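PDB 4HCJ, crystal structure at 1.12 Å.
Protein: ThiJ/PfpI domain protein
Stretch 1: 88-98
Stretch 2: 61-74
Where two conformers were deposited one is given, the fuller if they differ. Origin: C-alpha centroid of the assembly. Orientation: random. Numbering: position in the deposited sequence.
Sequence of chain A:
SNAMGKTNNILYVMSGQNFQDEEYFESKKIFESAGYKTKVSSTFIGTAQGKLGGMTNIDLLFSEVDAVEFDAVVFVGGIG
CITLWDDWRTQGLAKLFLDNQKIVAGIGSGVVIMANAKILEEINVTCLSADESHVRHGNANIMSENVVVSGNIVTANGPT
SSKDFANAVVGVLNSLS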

# COMPACT_ATOMS: atom_id res chain seq x y z
N TRP A 88 -9.10 6.21 10.90
CA TRP A 88 -8.06 6.00 11.89
C TRP A 88 -7.46 4.59 11.84
O TRP A 88 -6.32 4.40 12.28
CB TRP A 88 -8.56 6.35 13.30
CG TRP A 88 -9.58 5.41 13.86
CD1 TRP A 88 -10.93 5.52 13.76
CD2 TRP A 88 -9.32 4.20 14.60
NE1 TRP A 88 -11.53 4.46 14.40
CE2 TRP A 88 -10.57 3.63 14.92
CE3 TRP A 88 -8.15 3.54 15.02
CZ2 TRP A 88 -10.69 2.45 15.65
CZ3 TRP A 88 -8.28 2.37 15.75
CH2 TRP A 88 -9.54 1.83 16.04
N ARG A 89 -8.22 3.62 11.35
CA ARG A 89 -7.71 2.24 11.31
C ARG A 89 -6.63 2.08 10.25
O ARG A 89 -5.61 1.44 10.49
CB ARG A 89 -8.83 1.23 11.05
CG ARG A 89 -9.95 1.26 12.07
CD ARG A 89 -11.13 0.46 11.59
NE ARG A 89 -11.75 1.11 10.45
CZ ARG A 89 -12.76 0.58 9.78
NH1 ARG A 89 -13.23 -0.63 10.11
NH2 ARG A 89 -13.29 1.25 8.77
N THR A 90 -6.86 2.61 9.05
CA THR A 90 -5.87 2.45 7.99
C THR A 90 -4.63 3.30 8.29
O THR A 90 -3.51 2.86 8.09
CB THR A 90 -6.46 2.81 6.63
OG1 THR A 90 -6.96 4.15 6.71
CG2 THR A 90 -7.60 1.84 6.26
N GLN A 91 -4.84 4.50 8.83
CA GLN A 91 -3.72 5.31 9.27
C GLN A 91 -2.96 4.61 10.39
O GLN A 91 -1.73 4.62 10.43
CB GLN A 91 -4.20 6.69 9.73
CG GLN A 91 -4.81 7.52 8.62
CD GLN A 91 -5.40 8.80 9.12
OE1 GLN A 91 -5.18 9.21 10.26
NE2 GLN A 91 -6.20 9.44 8.28
N GLY A 92 -3.70 3.96 11.29
CA GLY A 92 -3.10 3.24 12.39
C GLY A 92 -2.23 2.10 11.90
O GLY A 92 -1.16 1.85 12.46
N LEU A 93 -2.66 1.39 10.86
CA LEU A 93 -1.83 0.33 10.29
C LEU A 93 -0.55 0.88 9.66
O LEU A 93 0.51 0.26 9.76
CB LEU A 93 -2.61 -0.53 9.30
CG LEU A 93 -3.72 -1.39 9.90
CD1 LEU A 93 -4.48 -2.13 8.81
CD2 LEU A 93 -3.17 -2.37 10.93
N ALA A 94 -0.64 2.02 8.99
CA ALA A 94 0.56 2.64 8.42
C ALA A 94 1.59 2.91 9.52
O ALA A 94 2.77 2.58 9.38
CB ALA A 94 0.21 3.92 7.71
N LYS A 95 1.14 3.50 10.62
CA LYS A 95 2.03 3.81 11.73
C LYS A 95 2.55 2.55 12.41
O LYS A 95 3.73 2.48 12.77
CB LYS A 95 1.31 4.70 12.75
CG LYS A 95 0.89 6.05 12.18
CD LYS A 95 0.33 6.99 13.22
CE LYS A 95 -0.96 7.63 12.75
NZ LYS A 95 -2.14 6.77 13.06
N LEU A 96 1.68 1.56 12.57
CA LEU A 96 2.05 0.29 13.20
C LEU A 96 3.20 -0.36 12.44
O LEU A 96 4.20 -0.80 13.03
CB LEU A 96 0.86 -0.66 13.24
CG LEU A 96 1.09 -2.07 13.79
CD1 LEU A 96 1.33 -2.02 15.28
CD2 LEU A 96 -0.10 -2.95 13.44
N PHE A 97 3.06 -0.45 11.13
CA PHE A 97 4.09 -1.09 10.32
C PHE A 97 5.38 -0.27 10.35
O PHE A 97 6.47 -0.83 10.49
CB PHE A 97 3.60 -1.36 8.90
CG PHE A 97 2.86 -2.67 8.77
CD1 PHE A 97 1.60 -2.84 9.30
CD2 PHE A 97 3.45 -3.73 8.12
CE1 PHE A 97 0.94 -4.05 9.19
CE2 PHE A 97 2.80 -4.96 8.00
CZ PHE A 97 1.54 -5.11 8.54
N LEU A 98 5.26 1.05 10.23
CA LEU A 98 6.47 1.88 10.27
C LEU A 98 7.21 1.70 11.58
O LEU A 98 8.44 1.52 11.60
CB LEU A 98 6.15 3.35 10.04
CG LEU A 98 7.39 4.19 9.71
CD1 LEU A 98 7.89 3.92 8.29
CD2 LEU A 98 7.10 5.66 9.93
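Stretch 2, residues 61-74: LFSEVDAVEFDAVV

Stretch 2 lies along one side of the helix 88-98 as an irregular, apolar cover, held by side-chain packing with no hydrogen bond passing between the two. It runs in the same general sense as the helix over its first part: Phe62 comes opposite Arg89, their CA atoms 6.7 Å apart, and Ala67 comes opposite Phe97, CA to CA 6.3 Å. The path is made of short pieces, a 3-10 segment at 62-64, a second at 67-69, and a strand beginning at 72. Each 3-10 turn has internal backbone hydrogen bonds, Val65 N to Phe62 O at 3.1 Å and Phe70 N to Ala67 O at 3.2 Å, and no hydrogen bond crosses to the helix.

The helix offers Arg89, Leu93, Leu96 and Phe97, with Thr90 flanking them; Arg89, Leu93 and Phe97 follow one another at intervals of four, and Leu96, three after Leu93, adds to the same side. Near the start, Phe62 lays a ring face against Thr90, whose CG2 stands 3.9 Å from the ring centroid, a CH-pi contact. The Arg89 guanidinium meets the edge of the same ring, NE to Phe62 CD2 being 4.1 Å. Leu93 reaches both Phe62 and Val65, with CD1 3.9 Å from Phe62 CD1 and CD2 3.9 Å from Val65 CG1.

Phe97 is the main anchor, and residues from the loop, the second 3-10 segment and the strand surround its ring. Ala67 covers one face, its CB 4.2 Å from Phe97 CE1; Val73 covers the opposite face, with CB 3.7 Å from the ring centroid and nearly on the ring normal. Val65 CG1, 3.9 Å from Phe97 CE1, and Phe70 CB, 3.7 Å from Phe97 CE2, lie at the edge, near the ring plane. The rule is a large ring held between small or branched side chains, while Val68 directs its CA-to-CB bond away and stays exposed.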

# COMPACT_ATOMS: atom_id res chain seq x y z
N LEU A 61 -9.96 -8.51 8.61
CA LEU A 61 -10.36 -7.16 8.95
C LEU A 61 -9.11 -6.36 9.31
O LEU A 61 -8.14 -6.94 9.80
CB LEU A 61 -11.27 -7.16 10.16
CG LEU A 61 -12.56 -7.98 10.01
CD1 LEU A 61 -13.26 -8.06 11.35
CD2 LEU A 61 -13.47 -7.34 8.97
N PHE A 62 -9.14 -5.03 9.15
CA PHE A 62 -8.03 -4.22 9.65
C PHE A 62 -7.74 -4.57 11.11
O PHE A 62 -6.57 -4.66 11.54
CB PHE A 62 -8.35 -2.72 9.55
CG PHE A 62 -8.63 -2.23 8.16
CD1 PHE A 62 -7.92 -2.70 7.06
CD2 PHE A 62 -9.62 -1.29 7.95
CE1 PHE A 62 -8.20 -2.23 5.79
CE2 PHE A 62 -9.90 -0.81 6.68
CZ PHE A 62 -9.20 -1.29 5.60
N SER A 63 -8.81 -4.76 11.89
CA SER A 63 -8.67 -5.01 13.31
C SER A 63 -8.02 -6.33 13.65
O SER A 63 -7.64 -6.52 14.81
CB SER A 63 -10.04 -4.95 13.99
OG SER A 63 -10.86 -6.01 13.53
N GLU A 64 -7.91 -7.24 12.67
CA GLU A 64 -7.30 -8.55 12.85
C GLU A 64 -5.84 -8.61 12.46
O GLU A 64 -5.19 -9.63 12.61
CB GLU A 64 -8.08 -9.61 12.06
CG GLU A 64 -9.49 -9.84 12.59
CD GLU A 64 -10.36 -10.72 11.69
OE1 GLU A 64 -10.16 -10.75 10.46
OE2 GLU A 64 -11.28 -11.37 12.23
N VAL A 65 -5.31 -7.50 11.97
CA VAL A 65 -3.94 -7.49 11.49
C VAL A 65 -2.94 -7.49 12.64
O VAL A 65 -3.05 -6.69 13.56
CB VAL A 65 -3.69 -6.26 10.60
CG1 VAL A 65 -2.20 -6.08 10.31
CG2 VAL A 65 -4.50 -6.39 9.32
N ASP A 66 -1.98 -8.41 12.55
CA ASP A 66 -0.85 -8.48 13.47
C ASP A 66 0.40 -8.24 12.65
O ASP A 66 0.73 -9.04 11.77
CB ASP A 66 -0.80 -9.85 14.14
CG ASP A 66 0.26 -9.95 15.22
OD1 ASP A 66 1.18 -9.11 15.26
OD2 ASP A 66 0.18 -10.90 16.03
N ALA A 67 1.11 -7.15 12.94
CA ALA A 67 2.30 -6.81 12.17
C ALA A 67 3.39 -7.89 12.18
O ALA A 67 4.18 -7.98 11.25
CB ALA A 67 2.88 -5.47 12.62
N VAL A 68 3.42 -8.70 13.23
CA VAL A 68 4.45 -9.74 13.35
C VAL A 68 4.33 -10.78 12.25
O VAL A 68 5.28 -11.52 11.97
CB VAL A 68 4.43 -10.42 14.75
CG1 VAL A 68 3.30 -11.44 14.83
CG2 VAL A 68 5.77 -11.07 15.05
N GLU A 69 3.17 -10.83 11.59
CA GLU A 69 2.92 -11.84 10.57
C GLU A 69 3.25 -11.39 9.15
O GLU A 69 3.01 -12.13 8.20
CB GLU A 69 1.46 -12.29 10.62
CG GLU A 69 1.04 -12.88 11.96
CD GLU A 69 -0.37 -13.42 11.95
OE1 GLU A 69 -0.75 -14.09 12.93
OE2 GLU A 69 -1.11 -13.16 10.97
N PHE A 70 3.78 -10.17 9.00
CA PHE A 70 4.03 -9.59 7.68
C PHE A 70 5.36 -8.86 7.62
O PHE A 70 5.82 -8.33 8.63
CB PHE A 70 2.91 -8.62 7.30
CG PHE A 70 1.57 -9.27 7.19
CD1 PHE A 70 1.24 -9.97 6.05
CD2 PHE A 70 0.65 -9.18 8.23
CE1 PHE A 70 0.00 -10.59 5.93
CE2 PHE A 70 -0.60 -9.80 8.12
CZ PHE A 70 -0.91 -10.51 6.96
N ASP A 71 5.96 -8.81 6.43
CA ASP A 71 7.17 -8.02 6.21
C ASP A 71 6.87 -6.62 5.69
O ASP A 71 7.73 -5.73 5.78
CB ASP A 71 8.07 -8.72 5.19
CG ASP A 71 8.55 -10.09 5.64
OD1 ASP A 71 8.59 -10.36 6.87
OD2 ASP A 71 8.88 -10.88 4.75
N ALA A 72 5.70 -6.42 5.11
CA ALA A 72 5.34 -5.17 4.44
C ALA A 72 3.84 -5.03 4.45
O ALA A 72 3.11 -6.04 4.45
CB ALA A 72 5.83 -5.18 3.01
N VAL A 73 3.39 -3.78 4.39
CA VAL A 73 2.01 -3.44 4.09
C VAL A 73 2.00 -2.61 2.81
O VAL A 73 2.90 -1.80 2.58
CB VAL A 73 1.33 -2.71 5.28
CG1 VAL A 73 2.03 -1.38 5.62
CG2 VAL A 73 -0.14 -2.47 5.01
N VAL A 74 0.99 -2.87 1.98
CA VAL A 74 0.80 -2.18 0.71
C VAL A 74 -0.59 -1.56 0.67
O VAL A 74 -1.61 -2.29 0.71
CB VAL A 74 0.96 -3.15 -0.47
CG1 VAL A 74 0.60 -2.48 -1.79
CG2 VAL A 74 2.38 -3.73 -0.50